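Local coordinates for tyrosine specific protein phosphatase (Trypanosoma cruzi, PDB 4AZ1) that probably removes phosphate groups from phosphotyrosine side chains of proteins, at residues S4-F9 and G249-D253; L84-F90 and Y240-H245. All blocks are in the same frame, centred on the assembly; numbering follows the deposited sequence.

Contact 1. Residues S4-F9 and G249-D253; sequences SNCFPF and GTLTD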
loop_
_atom_site.group_PDB
_atom_site.type_symbol
_atom_site.label_atom_id
_atom_site.label_comp_id
_atom_site.label_asym_id
_atom_site.label_seq_id
_atom_site.Cartn_x
_atom_site.Cartn_y
_atom_site.Cartn_z
ATOM N N SER A 4 16.733 -3.932 -46.724
ATOM C CA SER A 4 16.582 -5.002 -45.725
ATOM C C SER A 4 15.236 -5.003 -44.981
ATOM O O SER A 4 14.649 -6.061 -44.730
ATOM C CB SER A 4 17.741 -4.974 -44.723
ATOM O OG SER A 4 17.643 -6.051 -43.808
ATOM N N ASN A 5 14.750 -3.825 -44.616
ATOM C CA ASN A 5 13.409 -3.729 -44.074
ATOM C C ASN A 5 12.391 -3.877 -45.196
ATOM O O ASN A 5 12.570 -3.329 -46.290
ATOM C CB ASN A 5 13.222 -2.412 -43.328
ATOM C CG ASN A 5 13.900 -2.419 -41.968
ATOM O OD1 ASN A 5 14.020 -3.466 -41.329
ATOM N ND2 ASN A 5 14.356 -1.251 -41.524
ATOM N N CYS A 6 11.347 -4.657 -44.936
ATOM C CA CYS A 6 10.230 -4.779 -45.861
ATOM C C CYS A 6 8.981 -4.356 -45.101
ATOM O O CYS A 6 8.575 -5.021 -44.141
ATOM C CB CYS A 6 10.099 -6.222 -46.363
ATOM S SG CYS A 6 8.758 -6.509 -47.568
ATOM N N PHE A 7 8.389 -3.234 -45.498
ATOM C CA PHE A 7 7.184 -2.758 -44.834
ATOM C C PHE A 7 6.126 -2.270 -45.825
ATOM O O PHE A 7 5.841 -1.071 -45.898
ATOM C CB PHE A 7 7.540 -1.648 -43.850
ATOM C CG PHE A 7 6.478 -1.387 -42.832
ATOM C CD1 PHE A 7 6.052 -2.404 -41.985
ATOM C CD2 PHE A 7 5.909 -0.130 -42.711
ATOM C CE1 PHE A 7 5.058 -2.172 -41.038
ATOM C CE2 PHE A 7 4.926 0.117 -41.758
ATOM C CZ PHE A 7 4.499 -0.909 -40.924
ATOM N N PRO A 8 5.515 -3.206 -46.569
ATOM C CA PRO A 8 4.571 -2.840 -47.635
ATOM C C PRO A 8 3.276 -2.154 -47.165
ATOM O O PRO A 8 2.522 -1.691 -48.019
ATOM C CB PRO A 8 4.267 -4.181 -48.322
ATOM C CG PRO A 8 4.661 -5.234 -47.339
ATOM C CD PRO A 8 5.758 -4.659 -46.505
ATOM N N PHE A 9 3.044 -2.072 -45.855
ATOM C CA PHE A 9 1.878 -1.371 -45.296
ATOM C C PHE A 9 1.759 0.066 -45.822
ATOM O O PHE A 9 0.653 0.608 -45.970
ATOM C CB PHE A 9 1.991 -1.365 -43.770
ATOM C CG PHE A 9 0.802 -0.783 -43.062
ATOM C CD1 PHE A 9 -0.305 -1.573 -42.773
ATOM C CD2 PHE A 9 0.803 0.547 -42.649
ATOM C CE1 PHE A 9 -1.406 -1.048 -42.101
ATOM C CE2 PHE A 9 -0.297 1.080 -41.972
ATOM C CZ PHE A 9 -1.405 0.277 -41.704
ATOM N N GLY A 249 17.086 -3.864 -39.120
ATOM C CA GLY A 249 16.859 -4.296 -40.487
ATOM C C GLY A 249 16.031 -5.559 -40.615
ATOM O O GLY A 249 16.068 -6.227 -41.650
ATOM N N THR A 250 15.266 -5.880 -39.574
ATOM C CA THR A 250 14.474 -7.107 -39.580
ATOM C C THR A 250 12.960 -6.870 -39.562
ATOM O O THR A 250 12.187 -7.803 -39.319
ATOM C CB THR A 250 14.867 -8.024 -38.420
ATOM O OG1 THR A 250 15.029 -7.234 -37.236
ATOM C CG2 THR A 250 16.181 -8.736 -38.728
ATOM N N LEU A 251 12.541 -5.633 -39.817
ATOM C CA LEU A 251 11.126 -5.338 -40.025
ATOM C C LEU A 251 10.596 -6.137 -41.213
ATOM O O LEU A 251 11.204 -6.150 -42.286
ATOM C CB LEU A 251 10.931 -3.848 -40.291
ATOM C CG LEU A 251 9.510 -3.277 -40.293
ATOM C CD1 LEU A 251 8.810 -3.539 -38.955
ATOM C CD2 LEU A 251 9.543 -1.783 -40.581
ATOM N N THR A 252 9.474 -6.824 -41.026
ATOM C CA THR A 252 8.834 -7.517 -42.143
ATOM C C THR A 252 7.376 -7.097 -42.203
ATOM O O THR A 252 6.901 -6.360 -41.340
ATOM C CB THR A 252 8.893 -9.049 -42.008
ATOM O OG1 THR A 252 8.025 -9.464 -40.947
ATOM C CG2 THR A 252 10.342 -9.539 -41.749
ATOM N N ASP A 253 6.660 -7.595 -43.203
ATOM C CA ASP A 253 5.252 -7.261 -43.380
ATOM C C ASP A 253 4.393 -7.780 -42.219
ATOM O O ASP A 253 3.276 -7.313 -42.009
ATOM C CB ASP A 253 4.770 -7.812 -44.741
ATOM C CG ASP A 253 3.331 -7.437 -45.061
ATOM O OD1 ASP A 253 2.893 -6.303 -44.734
ATOM O OD2 ASP A 253 2.634 -8.289 -45.646
HETATM O O HOH W 1 3.950 -3.937 -43.717
#

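Contact 2. Residues L84-F90 and Y240-H245; sequences LDLPHKF and YAALTH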
loop_
_atom_site.group_PDB
_atom_site.type_symbol
_atom_site.label_atom_id
_atom_site.label_comp_id
_atom_site.label_asym_id
_atom_site.label_seq_id
_atom_site.Cartn_x
_atom_site.Cartn_y
_atom_site.Cartn_z
ATOM N N LEU A 84 11.009 -10.455 -25.636
ATOM C CA LEU A 84 10.884 -10.612 -27.087
ATOM C C LEU A 84 12.237 -10.775 -27.787
ATOM O O LEU A 84 12.350 -10.462 -28.974
ATOM C CB LEU A 84 10.138 -9.417 -27.685
ATOM C CG LEU A 84 8.722 -9.176 -27.151
ATOM C CD1 LEU A 84 8.333 -7.703 -27.220
ATOM C CD2 LEU A 84 7.716 -10.027 -27.910
ATOM N N ASP A 85 13.248 -11.254 -27.062
ATOM C CA ASP A 85 14.591 -11.454 -27.632
ATOM C C ASP A 85 15.176 -10.117 -28.071
ATOM O O ASP A 85 15.772 -10.001 -29.141
ATOM C CB ASP A 85 14.562 -12.423 -28.829
ATOM C CG ASP A 85 14.149 -13.831 -28.443
ATOM O OD1 ASP A 85 14.588 -14.308 -27.375
ATOM O OD2 ASP A 85 13.390 -14.461 -29.216
ATOM N N LEU A 86 14.980 -9.100 -27.243
ATOM C CA LEU A 86 15.460 -7.759 -27.542
ATOM C C LEU A 86 16.363 -7.322 -26.394
ATOM O O LEU A 86 16.483 -8.054 -25.404
ATOM C CB LEU A 86 14.276 -6.816 -27.719
ATOM C CG LEU A 86 13.354 -7.193 -28.877
ATOM C CD1 LEU A 86 12.196 -6.229 -28.914
ATOM C CD2 LEU A 86 14.098 -7.193 -30.197
ATOM N N PRO A 87 17.046 -6.167 -26.539
ATOM C CA PRO A 87 17.971 -5.772 -25.469
ATOM C C PRO A 87 17.272 -5.544 -24.141
ATOM O O PRO A 87 17.864 -5.790 -23.092
ATOM C CB PRO A 87 18.560 -4.463 -25.998
ATOM C CG PRO A 87 18.614 -4.685 -27.476
ATOM C CD PRO A 87 17.288 -5.384 -27.771
ATOM N N HIS A 88 16.028 -5.084 -24.186
ATOM C CA HIS A 88 15.272 -4.883 -22.954
ATOM C C HIS A 88 14.137 -5.885 -22.785
ATOM O O HIS A 88 13.447 -6.244 -23.754
ATOM C CB HIS A 88 14.718 -3.450 -22.867
ATOM C CG HIS A 88 15.775 -2.412 -22.677
ATOM N ND1 HIS A 88 16.431 -1.814 -23.734
ATOM C CD2 HIS A 88 16.314 -1.881 -21.552
ATOM C CE1 HIS A 88 17.316 -0.954 -23.267
ATOM N NE2 HIS A 88 17.263 -0.973 -21.946
ATOM N N LYS A 89 13.963 -6.335 -21.546
ATOM C CA LYS A 89 12.776 -7.068 -21.132
ATOM C C LYS A 89 11.905 -6.074 -20.396
ATOM O O LYS A 89 12.378 -5.008 -19.972
ATOM C CB LYS A 89 13.132 -8.209 -20.175
ATOM C CG LYS A 89 14.099 -9.232 -20.728
ATOM C CD LYS A 89 14.066 -10.497 -19.879
ATOM C CE LYS A 89 15.081 -11.527 -20.368
ATOM N NZ LYS A 89 14.871 -12.872 -19.743
ATOM N N PHE A 90 10.635 -6.423 -20.229
ATOM C CA PHE A 90 9.694 -5.509 -19.620
ATOM C C PHE A 90 8.882 -6.236 -18.570
ATOM O O PHE A 90 8.716 -7.456 -18.639
ATOM C CB PHE A 90 8.788 -4.928 -20.704
ATOM C CG PHE A 90 9.528 -4.069 -21.685
ATOM C CD1 PHE A 90 10.130 -4.632 -22.812
ATOM C CD2 PHE A 90 9.666 -2.700 -21.460
ATOM C CE1 PHE A 90 10.838 -3.834 -23.710
ATOM C CE2 PHE A 90 10.373 -1.895 -22.353
ATOM C CZ PHE A 90 10.960 -2.465 -23.481
ATOM N N TYR A 240 8.119 -0.434 -29.096
ATOM C CA TYR A 240 9.543 -0.628 -28.808
ATOM C C TYR A 240 10.075 -1.799 -29.626
ATOM O O TYR A 240 11.107 -1.689 -30.297
ATOM C CB TYR A 240 9.790 -0.909 -27.323
ATOM C CG TYR A 240 11.202 -1.414 -27.056
ATOM C CD1 TYR A 240 12.272 -0.528 -26.948
ATOM C CD2 TYR A 240 11.471 -2.783 -26.927
ATOM C CE1 TYR A 240 13.583 -0.988 -26.724
ATOM C CE2 TYR A 240 12.776 -3.250 -26.703
ATOM C CZ TYR A 240 13.822 -2.343 -26.599
ATOM O OH TYR A 240 15.103 -2.798 -26.371
ATOM N N ALA A 241 9.380 -2.931 -29.538
ATOM C CA ALA A 241 9.802 -4.134 -30.258
ATOM C C ALA A 241 9.829 -3.879 -31.754
ATOM O O ALA A 241 10.841 -4.111 -32.414
ATOM C CB ALA A 241 8.888 -5.294 -29.939
ATOM N N ALA A 242 8.712 -3.393 -32.287
ATOM C CA ALA A 242 8.631 -3.141 -33.714
ATOM C C ALA A 242 9.731 -2.197 -34.191
ATOM O O ALA A 242 10.325 -2.422 -35.252
ATOM C CB ALA A 242 7.239 -2.613 -34.101
ATOM N N LEU A 243 10.023 -1.157 -33.411
ATOM C CA LEU A 243 11.046 -0.192 -33.814
ATOM C C LEU A 243 12.458 -0.760 -33.723
ATOM O O LEU A 243 13.337 -0.358 -34.482
ATOM C CB LEU A 243 10.935 1.117 -33.021
ATOM C CG LEU A 243 9.774 2.015 -33.461
ATOM C CD1 LEU A 243 9.406 3.022 -32.382
ATOM C CD2 LEU A 243 10.127 2.731 -34.754
ATOM N N THR A 244 12.670 -1.692 -32.799
ATOM C CA THR A 244 13.962 -2.367 -32.693
ATOM C C THR A 244 14.191 -3.216 -33.942
ATOM O O THR A 244 15.296 -3.244 -34.487
ATOM C CB THR A 244 14.052 -3.248 -31.433
ATOM O OG1 THR A 244 13.856 -2.444 -30.259
ATOM C CG2 THR A 244 15.414 -3.926 -31.357
ATOM N N HIS A 245 13.148 -3.897 -34.412
ATOM C CA HIS A 245 13.266 -4.640 -35.673
ATOM C C HIS A 245 13.623 -3.718 -36.835
ATOM O O HIS A 245 14.455 -4.061 -37.682
ATOM C CB HIS A 245 11.981 -5.424 -35.967
ATOM C CG HIS A 245 11.844 -6.655 -35.131
ATOM N ND1 HIS A 245 12.557 -7.808 -35.386
ATOM C CD2 HIS A 245 11.114 -6.901 -34.017
ATOM C CE1 HIS A 245 12.256 -8.716 -34.477
ATOM N NE2 HIS A 245 11.378 -8.193 -33.637
HETATM O O HOH W 2 10.913 -9.279 -31.344
#

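Contact 1. Residues S4-F9 and G249-D253
Near the N-terminus, residues 4-9 run alongside 249-253, their end-to-end directions 32° apart, and three direct hydrogen bonds join them. Ser-4 OG donates to Gly-249 O at 2.7 Å; a small hydroxyl side chain fits here because glycine leaves room beside it. Asn-5 works at both ends of its amide: Asn-5 OD1 accepts from Leu-251 N (3.0 Å), while ND2 donates to Leu-246 O, a carbonyl of the last turn of helix 232-247. Gly-249, with positive phi, is the C-prime residue of the Schellman motif that closes that helix, so the N-terminal segment lies against a helix C-terminus and the loop leading on to helix 255-266. Cys-6 N to Leu-251 O, 3.0 Å and almost straight at 176°, is the backbone bond between the two segments. Leu-251 points its side chain toward 4-9, and Leu-251 CD2 lies 3.8 Å from Phe-7 CD1, an apolar pair that suits a site where the Phe-7 ring also packs on Tyr-281, Leu-284 and Leu-288 of helix 274-288. Asp-253 OD1 is served twice, by a salt bridge from Arg-20 of helix 14-30 and by a water at 2.8 Å that in turn accepts from Phe-9 N at 3.0 Å.

Contact 2. Residues L84-F90 and Y240-H245
Tyr-240 has the largest area covered in this contact, 100 Å². Its t rotamer (chi1 167°) carries the ring off the helix to the bend of 84-90, where the phenol oxygen accepts two hydrogen bonds from one residue: His-88 N to Tyr-240 OH at 3.3 Å and His-88 ND1 to Tyr-240 OH at 3.1 Å. The m rotamer of His-88, with chi2 at 88°, sets ND1 on the same side as its own amide, so that both can meet the hydroxyl, and NE2 is left to bond Ser-216 O. Phe-90, also m, turns its ring edge to the face of Tyr-240 in a T-shaped pair, centroids 5.0 Å apart and planes at 68°, completing an aromatic cluster of three.

Leu-86, in the common m,t rotamer, spreads its methyls over the helix: Leu-86 CD1 lies 3.5 Å from Ala-241 CA and 3.8 Å from Tyr-240 CE2, while Leu-86 CD2 reaches Thr-244 CG2 at 3.7 Å. Alanine suits position 241 because its single methyl lets both Leu-86 and Leu-84 come close. Thr-244, also m, returns its OG1 to Tyr-240 O (2.9 Å), a polar group satisfied within the helix, and leaves CG2 facing the leucine. A water bridges Leu-84 O and His-245 NE2, while His-245 ND1 bonds Thr-250 OG1.

The bend links strands 79-82 and 90-93 at the edge of the central sheet of the phosphatase fold. Helix 232-247 packs against it, with helix 203-215 against Phe-90 and Tyr-240, and helix 255-266 against Leu-84 and Ala-241; helix 274-288 touches Ala-242 and Leu-243, whose side chains make no contact with 84-90.

Both contacts involve helix 232-247: contact 2 uses its later turns, and contact 1 the loop that follows its end. They meet where the helix stops, Thr-250 N lying 2.7 Å from His-245 O in a probable hydrogen bond. Contact 1 is a surface contact, its centre about 25 Å from that of the chain, held by backbone groups, short polar side chains and a water, with Leu-251 on Phe-7 as its apolar part. Contact 2, its centre about 13 Å from the chain's and partly buried, relies on aromatic and aliphatic side chains, with its direct hydrogen bonds gathered on one phenol oxygen. One joins the N-terminal segment to the loop between helices 232-247 and 255-266; the other joins the loop between strands 79-82 and 90-93 to the helix.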